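Local coordinates for protein 1A (PDB 6C3R) that suppresses RNA silencing in infected insect cells by inactivating host AGO2 and recruiting a cellular ubiquitin ligase complex that promotes AGO2 degradation, at residues L7-L12 with F112-L117; C26-Q31 with G104-S109; C53-R58 with V88-P93; K64-T69 with E78-L83. All blocks are in the same frame, centred on the assembly; numbering follows the deposited sequence.

Contact 1 (L7-L12 with F112-L117); sequences LAAQEL and FFMDHL
Apolar contacts alone join helix residues L7-L12 to F112-L117; no hydrogen bond crosses between them. The backbones come nearest at A9 and M114. The methyl of A9 touches two side chains: its CB lies 3.7 Å from F113 CD2, meeting the ring obliquely, and 3.8 Å from M114 SD. F113 swings its ring to this side with CG anti to the backbone N (chi1 169°). M114 CG lies beside its backbone N and the chain runs extended through chi2 (-169°), which brings M114 SD to 3.8 Å from A9 N; the bend at chi3 turns only the terminal methyl. One turn on, L12 and L117 cross at about a right angle, methyl to methyl, with 3.9 Å between L12 CD2 and L117 CD2. The same L12 CD2 is 4.1 Å from M114 SD, which links the two pairs. L117 CD2 also sits over one face of the F113 ring, offset toward its rim, while F17, F120 and V30 pack round that ring from elsewhere in the fold.

Hydrogen bonding works within F112-L117. H116 ND1 donates to a lone pair of F112 O at 2.8 Å, with the oxygen in the imidazole plane, and ND1 stands above the centre of the F112 ring. This bond ties F112, in helix 110-114, to H116, the N-cap of helix 117-123.

The helix seated here by A9 and L12 carries the BC-box, residues 3-12, the element through which the viral E3 ligase is assembled.

Contact 2 (C26-Q31 with G104-S109); sequences CTFYVQ and GLLIVS
L106, Y29 and F28 contribute most to this pairing of parallel strands 26-30 and 104-108. Both backbone polar atoms of L106 are bonded to the neighbouring strand: its N donates to T27 O at 3.1 Å, and its O accepts from Y29 N at 2.8 Å. Its side chain lies beside that of F28, both pointing the same way, with F28 CE1 3.7 Å from L106 CB and F28 CZ 4.0 Å from L106 CD1. F28 CE1 also meets V108 CG2 at 4.0 Å, approaching obliquely, and F120 and W123 place their rings edge-to-face with F28.

Y29 projects from the other side of the sheet. L105 CD1 stands almost exactly above the centre of its ring, 3.5 Å from the Y29 ring centroid and 5° off the normal, in a CH-pi contact. L105 in turn packs on F49 of the second subunit. The backbone of Y29 continues the ladder, its O accepting from V108 N.

Bonds from T27 N to G104 O and from Q31 N to V108 O bring the ladder to five. It thus pairs polar backbone groups that run through a largely buried core, while the sheet sides bearing F28 and Y29 pack by apolar and CH-pi contact.

Contact 3 (C53-R58 with V88-P93); sequences CDRIKR and VQNYCP
N90, the last residue of helix 77-90, fits between two arginines near the start of helix 53-70. Its amide enters with CG anti to the backbone N (chi1 -152°). ND2 makes a weak hydrogen bond to R55 O at 2.9 Å, bent to 128° at the hydrogen. The same ND2 rests 3.5 Å from R58 CG, so the aliphatic part of R58 packs along the amide. R55 answers in the other direction: its chain bends at chi2 and chi3 and brings NH1 to within 3.5 Å of N90 O, a weak bond in which the oxygen lies at the guanidinium edge. C92 CB stands over one face of that guanidinium, offset toward the rim.

Farther out, acidic residues hold the arginine ends. E59 forms a salt bridge with R55 NH1, and E61 does so with R58 NH1. The second subunit closes the site: C92 is disulfide-bonded to C92 of that subunit, whose R55 NH2 donates to C92 O.

The two weak bonds across the segments are thus backed by stronger ties, ionic at E59 and covalent at C92. Buried R55 probably keeps its positive charge with E59 beside it, at a dimer junction directly preceding residues 93-101, which bind and inhibit AGO2.

Contact 4 (K64-T69 with E78-L83); sequences KLIFLT and EEWKGL
I66 and L83 form the apolar centre, sliding past each other in opposite directions with I66 CG1 3.9 Å from L83 CB. I66 presents its other branch to W80: CG2, anti to the backbone N, lies 4.0 Å from W80 CZ2, and the two side chains cross at about a right angle. L83 reaches back to the first helix through CD1, which sits 4.2 Å from L65 CB and meets the end of T69 tip to tip.

These residues pack helices 53-70 and 77-90 as an antiparallel helical hairpin, closed by the short connection after S70. The axes of the two segments approach to 9.8 Å, with 158° between their directions. I66 and W80 also face strand 104-108, touching L106 and V108 respectively, and the indole lies among the rings of F77, F112 and W119.

One hydrogen bond crosses the hairpin. W80, with CG anti to its backbone N (chi1 -179°), turns the indole edge to the first helix, and NE1 donates to a lone pair of I66 O at 3.2 Å, the oxygen lying in the ring plane. T69 OG1 comes to the same edge, 3.2 Å from W80 CD1. That hydroxyl donates to L65 O at 2.6 Å; the same carbonyl also takes T69 N, so it serves two donors a turn along the helix. K81 points away from helix 53-70, and its NZ bridges to E78 OE2 at 2.8 Å from above the carboxylate plane; E79 pairs with K138.

Overall arrangement
Contact 2 lies about 5 Å from the chain's centre and joins the others: its centre is 12 Å from those of contacts 1 and 4 and 16 Å from that of contact 3, and it touches all three. Contacts 3 and 4 share helices 53-70 and 77-90, pairing them at successive levels 15 Å apart. In sequence the pairings enclose one another, contact 4 innermost, then 3 and 2, with contact 1 outermost, bringing the N-terminal helix 2-16 to helix 110-114. Contacts 1 and 3, about 27 Å apart between centres, sit on opposite sides of the chain's centre. The BC-box and the approach to the AGO2-binding residues therefore occupy separate ends of one small fold.

Contact 1 (L7-L12 with F112-L117)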
# COMPACT_ATOMS: atom_id res chain seq x y z
N LEU A 7 7.92 -30.40 -12.05
CA LEU A 7 6.86 -31.01 -12.84
C LEU A 7 5.85 -31.77 -11.98
O LEU A 7 4.64 -31.60 -12.15
CB LEU A 7 7.44 -31.94 -13.91
CG LEU A 7 7.95 -31.25 -15.19
CD1 LEU A 7 8.85 -32.19 -15.99
CD2 LEU A 7 6.81 -30.73 -16.05
N ALA A 8 6.34 -32.60 -11.06
CA ALA A 8 5.49 -33.36 -10.14
C ALA A 8 4.59 -32.45 -9.29
O ALA A 8 3.40 -32.71 -9.17
CB ALA A 8 6.33 -34.26 -9.25
N ALA A 9 5.15 -31.39 -8.72
CA ALA A 9 4.37 -30.38 -7.98
C ALA A 9 3.31 -29.68 -8.85
O ALA A 9 2.20 -29.41 -8.38
CB ALA A 9 5.28 -29.34 -7.34
N GLN A 10 3.67 -29.37 -10.09
CA GLN A 10 2.78 -28.65 -11.02
C GLN A 10 1.64 -29.54 -11.49
O GLN A 10 0.55 -29.06 -11.83
CB GLN A 10 3.57 -28.15 -12.24
CG GLN A 10 2.99 -26.92 -12.92
CD GLN A 10 3.23 -25.63 -12.16
OE1 GLN A 10 4.17 -25.51 -11.37
NE2 GLN A 10 2.37 -24.63 -12.39
N GLU A 11 1.92 -30.83 -11.52
CA GLU A 11 0.95 -31.87 -11.81
C GLU A 11 0.05 -32.02 -10.60
O GLU A 11 -1.17 -32.15 -10.72
CB GLU A 11 1.70 -33.17 -12.12
CG GLU A 11 0.92 -34.20 -12.93
CD GLU A 11 -0.13 -34.94 -12.13
OE1 GLU A 11 0.05 -35.12 -10.89
OE2 GLU A 11 -1.13 -35.36 -12.75
N LEU A 12 0.68 -32.01 -9.42
CA LEU A 12 -0.01 -32.09 -8.13
C LEU A 12 -0.90 -30.88 -7.82
O LEU A 12 -1.96 -31.02 -7.20
CB LEU A 12 1.04 -32.30 -7.03
CG LEU A 12 0.62 -32.87 -5.68
CD1 LEU A 12 -0.27 -34.10 -5.82
CD2 LEU A 12 1.86 -33.23 -4.88
N PHE A 112 9.71 -27.74 -1.06
CA PHE A 112 9.07 -27.11 0.08
C PHE A 112 7.55 -27.19 0.02
O PHE A 112 6.89 -27.45 1.04
CB PHE A 112 9.51 -25.65 0.14
CG PHE A 112 9.03 -24.93 1.35
CD1 PHE A 112 7.78 -24.33 1.36
CD2 PHE A 112 9.83 -24.85 2.47
CE1 PHE A 112 7.33 -23.66 2.48
CE2 PHE A 112 9.39 -24.18 3.59
CZ PHE A 112 8.13 -23.59 3.60
N PHE A 113 7.01 -26.91 -1.17
CA PHE A 113 5.58 -27.07 -1.44
C PHE A 113 5.08 -28.46 -1.12
O PHE A 113 4.04 -28.62 -0.51
CB PHE A 113 5.26 -26.73 -2.89
CG PHE A 113 3.87 -27.10 -3.31
CD1 PHE A 113 2.76 -26.46 -2.75
CD2 PHE A 113 3.64 -28.11 -4.26
CE1 PHE A 113 1.47 -26.81 -3.14
CE2 PHE A 113 2.35 -28.44 -4.65
CZ PHE A 113 1.27 -27.80 -4.09
N MET A 114 5.85 -29.47 -1.52
CA MET A 114 5.47 -30.85 -1.33
C MET A 114 5.81 -31.43 0.03
O MET A 114 5.25 -32.45 0.39
CB MET A 114 6.06 -31.69 -2.45
CG MET A 114 5.49 -31.28 -3.80
SD MET A 114 5.88 -32.41 -5.13
CE MET A 114 7.68 -32.39 -5.10
N ASP A 115 6.68 -30.79 0.80
CA ASP A 115 6.74 -31.09 2.25
C ASP A 115 5.63 -30.44 3.07
O ASP A 115 5.52 -30.72 4.25
CB ASP A 115 8.11 -30.71 2.83
CG ASP A 115 9.24 -31.58 2.28
OD1 ASP A 115 8.95 -32.68 1.79
OD2 ASP A 115 10.42 -31.16 2.33
N HIS A 116 4.79 -29.58 2.46
CA HIS A 116 3.80 -28.79 3.20
C HIS A 116 2.45 -28.67 2.47
O HIS A 116 1.78 -27.65 2.55
CB HIS A 116 4.36 -27.40 3.52
CG HIS A 116 5.61 -27.42 4.34
ND1 HIS A 116 6.88 -27.38 3.79
CD2 HIS A 116 5.80 -27.49 5.68
CE1 HIS A 116 7.78 -27.41 4.75
NE2 HIS A 116 7.15 -27.46 5.91
N LEU A 117 2.02 -29.76 1.83
CA LEU A 117 0.78 -29.78 1.06
C LEU A 117 -0.46 -29.36 1.86
O LEU A 117 -1.25 -28.53 1.43
CB LEU A 117 0.56 -31.17 0.46
CG LEU A 117 1.59 -31.60 -0.58
CD1 LEU A 117 1.48 -33.09 -0.81
CD2 LEU A 117 1.43 -30.84 -1.89

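Contact 2 (C26-Q31 with G104-S109)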
# COMPACT_ATOMS: atom_id res chain seq x y z
N CYS A 26 -3.27 -12.81 -1.97
CA CYS A 26 -1.94 -13.32 -2.16
C CYS A 26 -2.00 -14.73 -2.72
O CYS A 26 -2.80 -15.55 -2.25
CB CYS A 26 -1.16 -13.31 -0.84
SG CYS A 26 0.62 -13.56 -1.06
N THR A 27 -1.16 -15.00 -3.71
CA THR A 27 -1.03 -16.33 -4.29
C THR A 27 0.45 -16.79 -4.29
O THR A 27 1.37 -15.97 -4.35
CB THR A 27 -1.65 -16.37 -5.71
OG1 THR A 27 -1.64 -17.71 -6.20
CG2 THR A 27 -0.89 -15.48 -6.70
N PHE A 28 0.65 -18.11 -4.24
CA PHE A 28 1.98 -18.71 -4.31
C PHE A 28 2.17 -19.34 -5.68
O PHE A 28 1.22 -19.89 -6.23
CB PHE A 28 2.14 -19.84 -3.28
CG PHE A 28 2.59 -19.39 -1.93
CD1 PHE A 28 3.94 -19.22 -1.67
CD2 PHE A 28 1.68 -19.20 -0.90
CE1 PHE A 28 4.38 -18.84 -0.41
CE2 PHE A 28 2.11 -18.82 0.36
CZ PHE A 28 3.47 -18.63 0.60
N TYR A 29 3.40 -19.28 -6.19
CA TYR A 29 3.82 -20.03 -7.37
C TYR A 29 4.87 -21.00 -6.89
O TYR A 29 5.51 -20.74 -5.88
CB TYR A 29 4.43 -19.13 -8.43
CG TYR A 29 3.50 -18.24 -9.24
CD1 TYR A 29 2.12 -18.18 -8.99
CD2 TYR A 29 4.01 -17.41 -10.24
CE1 TYR A 29 1.29 -17.35 -9.74
CE2 TYR A 29 3.20 -16.57 -10.99
CZ TYR A 29 1.84 -16.55 -10.74
OH TYR A 29 1.02 -15.70 -11.47
N VAL A 30 5.05 -22.09 -7.63
CA VAL A 30 5.99 -23.16 -7.25
C VAL A 30 7.01 -23.42 -8.36
O VAL A 30 6.74 -24.13 -9.32
CB VAL A 30 5.23 -24.46 -6.93
CG1 VAL A 30 6.21 -25.58 -6.61
CG2 VAL A 30 4.27 -24.24 -5.77
N GLN A 31 8.21 -22.86 -8.20
CA GLN A 31 9.22 -22.88 -9.25
C GLN A 31 10.60 -23.20 -8.71
O GLN A 31 10.97 -22.75 -7.62
CB GLN A 31 9.27 -21.51 -9.90
CG GLN A 31 7.92 -20.96 -10.30
CD GLN A 31 8.04 -19.59 -10.91
OE1 GLN A 31 9.05 -18.93 -10.73
NE2 GLN A 31 7.01 -19.17 -11.63
N GLY A 104 -0.93 -10.36 -4.07
CA GLY A 104 0.52 -10.34 -3.91
C GLY A 104 1.13 -11.63 -4.40
O GLY A 104 0.50 -12.67 -4.31
N LEU A 105 2.36 -11.57 -4.92
CA LEU A 105 3.00 -12.76 -5.48
C LEU A 105 4.14 -13.26 -4.61
O LEU A 105 5.04 -12.49 -4.26
CB LEU A 105 3.52 -12.46 -6.87
CG LEU A 105 4.24 -13.58 -7.62
CD1 LEU A 105 3.44 -14.87 -7.62
CD2 LEU A 105 4.50 -13.17 -9.06
N LEU A 106 4.08 -14.55 -4.26
CA LEU A 106 5.17 -15.24 -3.57
C LEU A 106 5.54 -16.51 -4.28
O LEU A 106 4.71 -17.12 -4.93
CB LEU A 106 4.79 -15.58 -2.14
CG LEU A 106 4.72 -14.36 -1.23
CD1 LEU A 106 4.03 -14.70 0.08
CD2 LEU A 106 6.09 -13.77 -0.95
N ILE A 107 6.80 -16.92 -4.09
CA ILE A 107 7.34 -18.09 -4.77
C ILE A 107 8.07 -18.97 -3.79
O ILE A 107 8.84 -18.51 -2.96
CB ILE A 107 8.31 -17.70 -5.92
CG1 ILE A 107 7.64 -16.67 -6.81
CG2 ILE A 107 8.73 -18.94 -6.71
CD1 ILE A 107 8.43 -16.29 -8.04
N VAL A 108 7.90 -20.27 -3.97
CA VAL A 108 8.43 -21.27 -3.07
C VAL A 108 8.99 -22.38 -3.96
O VAL A 108 8.46 -22.61 -5.03
CB VAL A 108 7.28 -21.69 -2.10
CG1 VAL A 108 6.95 -23.18 -2.13
CG2 VAL A 108 7.57 -21.21 -0.69
N SER A 109 10.03 -23.08 -3.53
CA SER A 109 10.52 -24.23 -4.30
C SER A 109 9.52 -25.42 -4.27
O SER A 109 8.64 -25.49 -3.39
CB SER A 109 11.90 -24.67 -3.80
OG SER A 109 11.83 -25.47 -2.63

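Contact 3 (C53-R58 with V88-P93)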
# COMPACT_ATOMS: atom_id res chain seq x y z
N CYS A 53 8.80 4.00 -2.25
CA CYS A 53 9.76 3.07 -2.83
C CYS A 53 10.27 2.07 -1.82
O CYS A 53 10.55 0.93 -2.19
CB CYS A 53 10.96 3.81 -3.44
SG CYS A 53 10.60 4.78 -4.93
N ASP A 54 10.41 2.49 -0.56
CA ASP A 54 10.84 1.62 0.52
C ASP A 54 9.89 0.44 0.67
O ASP A 54 10.32 -0.70 0.77
CB ASP A 54 10.87 2.36 1.85
CG ASP A 54 11.96 3.44 1.92
OD1 ASP A 54 12.98 3.41 1.19
OD2 ASP A 54 11.77 4.35 2.75
N ARG A 55 8.60 0.75 0.72
CA ARG A 55 7.54 -0.27 0.80
C ARG A 55 7.75 -1.32 -0.31
O ARG A 55 7.78 -2.50 -0.05
CB ARG A 55 6.17 0.41 0.69
CG ARG A 55 5.03 -0.14 1.54
CD ARG A 55 4.21 -1.19 0.82
NE ARG A 55 3.88 -0.81 -0.56
CZ ARG A 55 3.56 -1.67 -1.54
NH1 ARG A 55 3.46 -2.99 -1.33
NH2 ARG A 55 3.30 -1.18 -2.76
N ILE A 56 7.97 -0.84 -1.53
CA ILE A 56 8.31 -1.68 -2.70
C ILE A 56 9.55 -2.53 -2.41
O ILE A 56 9.53 -3.74 -2.57
CB ILE A 56 8.58 -0.83 -3.99
CG1 ILE A 56 7.43 0.09 -4.38
CG2 ILE A 56 8.92 -1.71 -5.17
CD1 ILE A 56 6.07 -0.57 -4.37
N LYS A 57 10.63 -1.88 -2.00
CA LYS A 57 11.92 -2.57 -1.84
C LYS A 57 11.88 -3.65 -0.75
O LYS A 57 12.38 -4.76 -0.95
CB LYS A 57 13.02 -1.55 -1.56
CG LYS A 57 13.37 -0.71 -2.78
CD LYS A 57 14.24 -1.50 -3.75
CE LYS A 57 13.91 -1.21 -5.21
NZ LYS A 57 14.55 -2.22 -6.10
N ARG A 58 11.26 -3.32 0.37
CA ARG A 58 10.92 -4.29 1.41
C ARG A 58 10.13 -5.52 0.90
O ARG A 58 10.44 -6.64 1.29
CB ARG A 58 10.16 -3.58 2.52
CG ARG A 58 9.68 -4.46 3.65
CD ARG A 58 10.83 -5.01 4.48
NE ARG A 58 10.33 -5.43 5.80
CZ ARG A 58 10.94 -6.29 6.62
NH1 ARG A 58 12.11 -6.84 6.32
NH2 ARG A 58 10.36 -6.58 7.78
N VAL A 88 2.83 -10.19 4.04
CA VAL A 88 1.40 -9.93 4.14
C VAL A 88 1.13 -8.58 4.82
O VAL A 88 0.33 -7.81 4.32
CB VAL A 88 0.69 -11.10 4.87
CG1 VAL A 88 -0.66 -10.70 5.44
CG2 VAL A 88 0.51 -12.28 3.93
N GLN A 89 1.80 -8.27 5.92
CA GLN A 89 1.68 -6.94 6.55
C GLN A 89 2.06 -5.81 5.58
O GLN A 89 1.36 -4.82 5.45
CB GLN A 89 2.54 -6.82 7.80
CG GLN A 89 1.94 -7.48 9.03
CD GLN A 89 2.72 -7.18 10.32
OE1 GLN A 89 2.29 -7.59 11.41
NE2 GLN A 89 3.85 -6.46 10.22
N ASN A 90 3.18 -5.97 4.89
CA ASN A 90 3.66 -4.96 3.98
C ASN A 90 2.86 -4.87 2.66
O ASN A 90 2.90 -3.85 1.99
CB ASN A 90 5.15 -5.16 3.71
CG ASN A 90 5.87 -3.86 3.36
OD1 ASN A 90 5.85 -2.89 4.14
ND2 ASN A 90 6.51 -3.83 2.21
N TYR A 91 2.16 -5.93 2.28
CA TYR A 91 1.38 -5.88 1.05
C TYR A 91 0.18 -4.91 1.20
O TYR A 91 -0.36 -4.72 2.28
CB TYR A 91 0.94 -7.27 0.58
CG TYR A 91 0.21 -7.26 -0.76
CD1 TYR A 91 0.89 -7.11 -1.96
CD2 TYR A 91 -1.17 -7.36 -0.80
CE1 TYR A 91 0.21 -7.09 -3.18
CE2 TYR A 91 -1.86 -7.35 -2.00
CZ TYR A 91 -1.17 -7.20 -3.19
OH TYR A 91 -1.90 -7.18 -4.39
N CYS A 92 -0.18 -4.29 0.10
CA CYS A 92 -1.17 -3.24 0.07
C CYS A 92 -1.90 -3.43 -1.27
O CYS A 92 -1.38 -3.03 -2.30
CB CYS A 92 -0.43 -1.91 0.17
SG CYS A 92 -1.31 -0.44 -0.34
N PRO A 93 -3.08 -4.08 -1.26
CA PRO A 93 -3.70 -4.60 -2.50
C PRO A 93 -4.01 -3.56 -3.58
O PRO A 93 -4.84 -2.68 -3.33
CB PRO A 93 -4.99 -5.26 -2.00
CG PRO A 93 -5.27 -4.63 -0.68
CD PRO A 93 -3.93 -4.33 -0.08

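Contact 4 (K64-T69 with E78-L83)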
# COMPACT_ATOMS: atom_id res chain seq x y z
N LYS A 64 12.13 -12.55 -1.85
CA LYS A 64 13.40 -13.23 -2.10
C LYS A 64 13.75 -14.18 -0.96
O LYS A 64 14.10 -15.33 -1.18
CB LYS A 64 14.49 -12.18 -2.28
CG LYS A 64 15.68 -12.66 -3.08
CD LYS A 64 16.75 -11.59 -3.11
CE LYS A 64 17.94 -12.00 -3.96
NZ LYS A 64 19.12 -11.10 -3.77
N LEU A 65 13.61 -13.71 0.27
CA LEU A 65 13.90 -14.51 1.44
C LEU A 65 12.95 -15.66 1.58
O LEU A 65 13.37 -16.74 1.98
CB LEU A 65 13.83 -13.66 2.72
CG LEU A 65 14.98 -12.67 2.89
CD1 LEU A 65 14.62 -11.61 3.93
CD2 LEU A 65 16.26 -13.41 3.28
N ILE A 66 11.67 -15.42 1.26
CA ILE A 66 10.67 -16.45 1.36
C ILE A 66 11.00 -17.56 0.38
O ILE A 66 10.76 -18.72 0.66
CB ILE A 66 9.23 -15.89 1.14
CG1 ILE A 66 8.79 -15.08 2.37
CG2 ILE A 66 8.19 -16.99 0.85
CD1 ILE A 66 7.73 -14.03 2.07
N PHE A 67 11.57 -17.21 -0.77
CA PHE A 67 11.99 -18.25 -1.69
C PHE A 67 13.28 -18.91 -1.25
O PHE A 67 13.36 -20.15 -1.21
CB PHE A 67 12.20 -17.75 -3.10
CG PHE A 67 12.69 -18.85 -4.00
CD1 PHE A 67 11.79 -19.80 -4.48
CD2 PHE A 67 14.04 -19.01 -4.27
CE1 PHE A 67 12.23 -20.84 -5.28
CE2 PHE A 67 14.49 -20.06 -5.05
CZ PHE A 67 13.58 -20.97 -5.57
N LEU A 68 14.30 -18.11 -0.99
CA LEU A 68 15.61 -18.67 -0.69
C LEU A 68 15.55 -19.57 0.55
O LEU A 68 16.17 -20.61 0.57
CB LEU A 68 16.63 -17.58 -0.47
CG LEU A 68 17.05 -16.73 -1.67
CD1 LEU A 68 17.99 -15.66 -1.14
CD2 LEU A 68 17.73 -17.51 -2.75
N THR A 69 14.80 -19.17 1.57
CA THR A 69 14.65 -20.00 2.76
C THR A 69 13.84 -21.27 2.49
O THR A 69 14.05 -22.27 3.17
CB THR A 69 14.00 -19.24 3.94
OG1 THR A 69 12.73 -18.74 3.55
CG2 THR A 69 14.89 -18.08 4.42
N GLU A 78 8.50 -21.96 11.31
CA GLU A 78 7.75 -20.91 11.99
C GLU A 78 8.37 -19.56 11.70
O GLU A 78 7.70 -18.53 11.56
CB GLU A 78 7.75 -21.17 13.50
CG GLU A 78 7.22 -22.55 13.89
CD GLU A 78 5.76 -22.75 13.53
OE1 GLU A 78 5.42 -23.86 13.12
OE2 GLU A 78 4.97 -21.78 13.64
N GLU A 79 9.68 -19.56 11.60
CA GLU A 79 10.40 -18.38 11.14
C GLU A 79 10.13 -18.08 9.69
O GLU A 79 10.07 -16.94 9.31
CB GLU A 79 11.88 -18.56 11.39
CG GLU A 79 12.21 -18.60 12.87
CD GLU A 79 11.90 -17.29 13.56
OE1 GLU A 79 11.33 -17.31 14.67
OE2 GLU A 79 12.24 -16.23 13.00
N TRP A 80 9.96 -19.12 8.88
CA TRP A 80 9.52 -18.94 7.52
C TRP A 80 8.15 -18.28 7.49
O TRP A 80 7.94 -17.33 6.73
CB TRP A 80 9.46 -20.26 6.79
CG TRP A 80 9.03 -20.11 5.35
CD1 TRP A 80 9.80 -19.75 4.29
CD2 TRP A 80 7.71 -20.31 4.83
NE1 TRP A 80 9.05 -19.71 3.15
CE2 TRP A 80 7.76 -20.06 3.45
CE3 TRP A 80 6.50 -20.66 5.39
CZ2 TRP A 80 6.64 -20.17 2.63
CZ3 TRP A 80 5.37 -20.77 4.57
CH2 TRP A 80 5.45 -20.53 3.21
N LYS A 81 7.23 -18.77 8.31
CA LYS A 81 5.90 -18.20 8.37
C LYS A 81 5.88 -16.76 8.79
O LYS A 81 5.09 -15.98 8.27
CB LYS A 81 5.01 -18.97 9.31
CG LYS A 81 4.42 -20.22 8.67
CD LYS A 81 3.97 -21.21 9.73
CE LYS A 81 2.92 -20.65 10.67
NZ LYS A 81 2.84 -21.51 11.89
N GLY A 82 6.74 -16.40 9.74
CA GLY A 82 6.86 -15.01 10.16
C GLY A 82 7.27 -14.10 9.02
O GLY A 82 6.82 -12.97 8.96
N LEU A 83 8.13 -14.58 8.12
CA LEU A 83 8.49 -13.81 6.92
C LEU A 83 7.28 -13.61 6.02
O LEU A 83 7.03 -12.53 5.54
CB LEU A 83 9.59 -14.51 6.11
CG LEU A 83 11.02 -14.62 6.65
CD1 LEU A 83 11.82 -15.62 5.84
CD2 LEU A 83 11.68 -13.26 6.62